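Cell division protein SepF (Methanobrevibacter smithii, PDB 7AL1) probably tethers the division protein FtsZ to the cell membrane in this archaeon, the present chain being its C-terminal SepF domain. Local coordinates at residues A70-L74 with V91-R95. Residues are numbered along the deposited sequence; the frame is centred on the assembly and turned at random.
Sequences AEALL and VSLVR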
loop_
_atom_site.group_PDB
_atom_site.type_symbol
_atom_site.label_atom_id
_atom_site.label_comp_id
_atom_site.label_asym_id
_atom_site.label_seq_id
_atom_site.Cartn_x
_atom_site.Cartn_y
_atom_site.Cartn_z
ATOM N N ALA A 70 -11.764 -2.076 10.985
ATOM C CA ALA A 70 -10.682 -1.837 10.041
ATOM C C ALA A 70 -9.747 -3.038 9.986
ATOM O O ALA A 70 -9.666 -3.841 10.925
ATOM C CB ALA A 70 -9.904 -0.579 10.434
ATOM N N GLU A 71 -9.035 -3.160 8.865
ATOM C CA GLU A 71 -7.945 -4.115 8.716
ATOM C C GLU A 71 -6.615 -3.375 8.796
ATOM O O GLU A 71 -6.537 -2.204 8.455
ATOM C CB GLU A 71 -8.002 -4.784 7.333
ATOM C CG GLU A 71 -9.223 -5.651 7.027
ATOM C CD GLU A 71 -9.114 -6.337 5.656
ATOM O OE1 GLU A 71 -9.515 -5.723 4.643
ATOM O OE2 GLU A 71 -8.618 -7.486 5.589
ATOM N N ALA A 72 -5.569 -4.038 9.281
ATOM C CA ALA A 72 -4.243 -3.427 9.317
ATOM C C ALA A 72 -3.240 -4.511 9.004
ATOM O O ALA A 72 -3.102 -5.451 9.793
ATOM C CB ALA A 72 -3.938 -2.809 10.679
ATOM N N LEU A 73 -2.538 -4.381 7.890
ATOM C CA LEU A 73 -1.669 -5.416 7.354
ATOM C C LEU A 73 -0.270 -4.860 7.190
ATOM O O LEU A 73 -0.077 -3.835 6.518
ATOM C CB LEU A 73 -2.210 -5.906 6.005
ATOM C CG LEU A 73 -1.460 -7.059 5.359
ATOM C CD1 LEU A 73 -1.665 -8.351 6.144
ATOM C CD2 LEU A 73 -1.909 -7.245 3.917
ATOM N N LEU A 74 0.693 -5.512 7.808
ATOM C CA LEU A 74 2.078 -5.138 7.643
ATOM C C LEU A 74 2.486 -5.354 6.187
ATOM O O LEU A 74 2.240 -6.417 5.605
ATOM C CB LEU A 74 2.921 -6.007 8.569
ATOM C CG LEU A 74 4.417 -5.857 8.363
ATOM C CD1 LEU A 74 4.899 -4.472 8.670
ATOM C CD2 LEU A 74 5.141 -6.844 9.271
ATOM N N VAL A 91 -13.483 -1.292 2.296
ATOM C CA VAL A 91 -12.396 -1.506 1.350
ATOM C C VAL A 91 -11.665 -2.761 1.812
ATOM O O VAL A 91 -10.888 -2.713 2.777
ATOM C CB VAL A 91 -11.426 -0.313 1.275
ATOM C CG1 VAL A 91 -10.263 -0.658 0.353
ATOM C CG2 VAL A 91 -12.152 0.952 0.830
ATOM N N SER A 92 -11.875 -3.874 1.112
ATOM C CA SER A 92 -11.290 -5.143 1.506
ATOM C C SER A 92 -9.898 -5.316 0.909
ATOM O O SER A 92 -9.687 -5.039 -0.277
ATOM C CB SER A 92 -12.138 -6.300 0.972
ATOM O OG SER A 92 -13.461 -6.256 1.474
ATOM N N LEU A 93 -8.955 -5.787 1.723
ATOM C CA LEU A 93 -7.671 -6.264 1.234
ATOM C C LEU A 93 -7.861 -7.688 0.752
ATOM O O LEU A 93 -8.511 -8.496 1.410
ATOM C CB LEU A 93 -6.652 -6.240 2.365
ATOM C CG LEU A 93 -6.455 -4.875 2.991
ATOM C CD1 LEU A 93 -5.443 -4.964 4.095
ATOM C CD2 LEU A 93 -6.000 -3.858 1.957
ATOM N N VAL A 94 -7.292 -8.008 -0.401
ATOM C CA VAL A 94 -7.459 -9.312 -1.021
ATOM C C VAL A 94 -6.105 -9.757 -1.504
ATOM O O VAL A 94 -5.497 -9.063 -2.324
ATOM C CB VAL A 94 -8.431 -9.262 -2.213
ATOM C CG1 VAL A 94 -8.508 -10.630 -2.887
ATOM C CG2 VAL A 94 -9.800 -8.816 -1.750
ATOM N N ARG A 95 -5.590 -10.847 -0.966
ATOM C CA ARG A 95 -4.263 -11.300 -1.347
ATOM C C ARG A 95 -4.373 -12.515 -2.248
ATOM O O ARG A 95 -5.029 -13.502 -1.908
ATOM C CB ARG A 95 -3.384 -11.610 -0.143
ATOM C CG ARG A 95 -1.919 -11.683 -0.547
ATOM C CD ARG A 95 -1.015 -11.512 0.636
ATOM N NE ARG A 95 -1.322 -12.538 1.622
ATOM C CZ ARG A 95 -0.951 -12.479 2.891
ATOM N NH1 ARG A 95 -1.282 -13.461 3.692
ATOM N NH2 ARG A 95 -0.262 -11.437 3.340
HETATM O O HOH W 1 -10.146 -8.537 3.614
HETATM O O HOH W 2 -11.251 -3.568 5.281
#
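Glu71 reaches across to Leu93 and binds its backbone. Leu93 N donates to Glu71 OE1 at 3.0 Å, and the N-H points almost straight at the oxygen. OE1 is met on its syn side, 16° out of the carboxylate plane. CG of Glu71 lies beside its own backbone N (chi1 -64°), and the chain runs on extended, which carries the carboxylate to the far strand. The two side chains run alongside each other, pointing opposite ways, and OE1 lies 3.6 Å from Leu93 CG. One water donates to Glu71 OE2 and Leu93 O, both at 2.7 Å, and another lies between OE1 and Val91 O. Strand 71-78 is an edge of the chain's mixed four-stranded sheet. Strand 92-95 stands off its face and pairs in parallel with a strand of the second subunit; the axes of 71-74 and 92-95 come within 8.6 Å, at 38°. The contact is therefore part of the SepF dimer interface, where the sheet runs on between chains. Leu93 CD1 packs against Leu73 CB at 3.9 Å. Leu73 CD1 lies loosely and obliquely by Arg95 NH2, at 4.4 Å, and the Leu73 side chain also packs on Leu16 of the second subunit. With an alanine in place of Glu71, Leu93 N would probably lose this acceptor, and the water on Leu93 O its second partner. Ile85 of strand 81-87 touches both leucine side chains.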